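Local atomic coordinates of frutapin (Artocarpus altilis, PDB entry 5M6O), a protein that binds mannose as a jacalin-related lectin, and so probably recognises mannose-bearing glycans. Residues 94-99 against 138-143. Residues are numbered along the deposited sequence; the frame is centred on the assembly and turned at random.
Sequences TPVVRS and GDLLDA. With MAN (alpha-D-mannopyranose), chain E.
V97 N meets L141 O in the one direct hydrogen bond between segments 94-99 and 138-143, 2.8 Å long and close to straight (166° at the hydrogen). Here strands 95-99 and 141-143, which belong to different sheets, cross at 114° with their axes 4.5 Å apart. Beside this bond, V96 CA directs a C-H at D142 O, 3.6 Å away.

Apolar contacts flank the crossing. The two methyls of V97 divide their work: CG1, anti to the backbone N (chi1 169°), meets L141 CD2, while CG2 packs on L141 CG and on A143 CA. V96 is split likewise, CG2 touching L140 CD1 at 3.9 Å and CG1 lying against the carboxylate of D142. I38 of strand 38-47 touches both V97 and L141, and F87 of strand 77-87 touches both V96 and L140.

A water lies between T94, P95 and the D142 carboxylate. It accepts from T94 OG1 and donates to P95 O; its 2.4 Å separation from D142 OD2 is unusually short, and this third bond is doubtful.

The remaining bonds hold the mannose. D142 grips it with both carboxylate oxygens: OD1 accepts from mannose O6 at 2.6 Å and OD2 from mannose O4 at 2.5 Å. Backbone amides add to the grip, D139 N giving a nearly straight bond to the ring oxygen O5 and L140 N reaching O6 at 2.9 Å. O6 is therefore clasped between an amide and a carboxylate; G16 N, outside the two segments, is a further backbone partner of the sugar. Loop amides beside a bidentate aspartate at the start of a strand form the carbohydrate site characteristic of the jacalin-like beta-prism fold, in which three four-stranded antiparallel sheets pack around a common core.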
# COMPACT_ATOMS: atom_id res chain seq x y z
N THR A 94 17.60 27.01 14.95
CA THR A 94 16.60 26.16 14.48
C THR A 94 16.37 25.09 15.55
O THR A 94 17.34 24.85 16.34
CB THR A 94 17.03 25.60 13.09
OG1 THR A 94 18.34 25.03 13.16
CG2 THR A 94 17.02 26.79 12.10
N PRO A 95 15.10 24.57 15.64
CA PRO A 95 14.74 23.53 16.56
C PRO A 95 15.43 22.22 16.21
O PRO A 95 15.60 21.97 15.03
CB PRO A 95 13.19 23.37 16.39
CG PRO A 95 12.84 24.28 15.30
CD PRO A 95 13.89 25.30 15.24
N VAL A 96 15.73 21.41 17.22
CA VAL A 96 16.37 20.07 17.13
C VAL A 96 15.44 19.21 17.90
O VAL A 96 14.51 19.67 18.58
CB VAL A 96 17.81 20.02 17.72
CG1 VAL A 96 18.69 20.98 16.90
CG2 VAL A 96 17.85 20.31 19.23
N VAL A 97 15.66 17.90 17.79
CA VAL A 97 14.81 16.94 18.52
C VAL A 97 15.42 16.89 19.94
O VAL A 97 16.58 16.49 20.11
CB VAL A 97 14.85 15.58 17.86
CG1 VAL A 97 14.18 14.46 18.75
CG2 VAL A 97 14.27 15.70 16.49
N ARG A 98 14.63 17.36 20.88
CA ARG A 98 15.03 17.53 22.35
C ARG A 98 14.80 16.22 23.16
O ARG A 98 15.53 15.94 24.04
CB ARG A 98 14.34 18.72 23.01
CG ARG A 98 14.75 20.06 22.39
CD ARG A 98 16.24 20.39 22.51
NE ARG A 98 16.60 20.32 23.90
CZ ARG A 98 16.51 21.31 24.81
NH1 ARG A 98 16.03 22.54 24.52
NH2 ARG A 98 16.88 21.06 26.06
N SER A 99 13.80 15.45 22.77
CA SER A 99 13.41 14.20 23.39
C SER A 99 12.70 13.29 22.38
O SER A 99 11.98 13.75 21.46
CB SER A 99 12.46 14.49 24.60
OG SER A 99 11.94 13.35 25.38
N GLY A 138 23.30 16.96 12.54
CA GLY A 138 24.55 17.73 12.47
C GLY A 138 25.43 17.25 13.61
O GLY A 138 25.85 16.10 13.63
N ASP A 139 25.60 18.08 14.65
CA ASP A 139 26.02 17.62 15.99
C ASP A 139 24.96 16.88 16.74
O ASP A 139 25.27 16.12 17.68
CB ASP A 139 26.56 18.78 16.87
CG ASP A 139 27.77 19.50 16.23
OD1 ASP A 139 28.64 18.83 15.60
OD2 ASP A 139 27.87 20.74 16.37
N LEU A 140 23.69 17.12 16.41
CA LEU A 140 22.52 16.56 17.10
C LEU A 140 21.50 16.09 16.08
O LEU A 140 21.68 16.37 14.88
CB LEU A 140 21.76 17.69 17.89
CG LEU A 140 22.50 18.37 19.07
CD1 LEU A 140 21.63 19.45 19.64
CD2 LEU A 140 22.78 17.32 20.12
N LEU A 141 20.48 15.34 16.53
CA LEU A 141 19.36 15.02 15.66
C LEU A 141 18.51 16.27 15.50
O LEU A 141 17.74 16.62 16.44
CB LEU A 141 18.53 13.96 16.33
CG LEU A 141 17.35 13.37 15.57
CD1 LEU A 141 17.89 12.77 14.32
CD2 LEU A 141 16.62 12.33 16.40
N ASP A 142 18.65 17.00 14.37
CA ASP A 142 17.85 18.13 14.05
C ASP A 142 16.40 17.78 13.71
O ASP A 142 15.47 18.55 14.01
CB ASP A 142 18.45 18.87 12.85
CG ASP A 142 19.68 19.59 13.19
OD1 ASP A 142 20.76 19.02 13.11
OD2 ASP A 142 19.58 20.80 13.51
N ALA A 143 16.18 16.66 13.00
CA ALA A 143 14.81 16.28 12.61
C ALA A 143 14.65 14.78 12.55
O ALA A 143 15.68 14.11 12.30
CB ALA A 143 14.33 16.93 11.30
C1 MAN E . 25.61 21.89 13.64
C2 MAN E . 25.06 22.17 12.27
C3 MAN E . 23.68 22.81 12.41
C4 MAN E . 22.79 21.96 13.35
C5 MAN E . 23.49 21.66 14.72
C6 MAN E . 22.67 20.65 15.52
O1 MAN E . 25.71 23.18 14.29
O2 MAN E . 25.24 20.87 11.61
O3 MAN E . 23.14 23.03 11.14
O4 MAN E . 21.47 22.49 13.53
O5 MAN E . 24.79 21.06 14.51
O6 MAN E . 22.64 19.36 14.84
O HOH W 1 17.64 22.25 13.31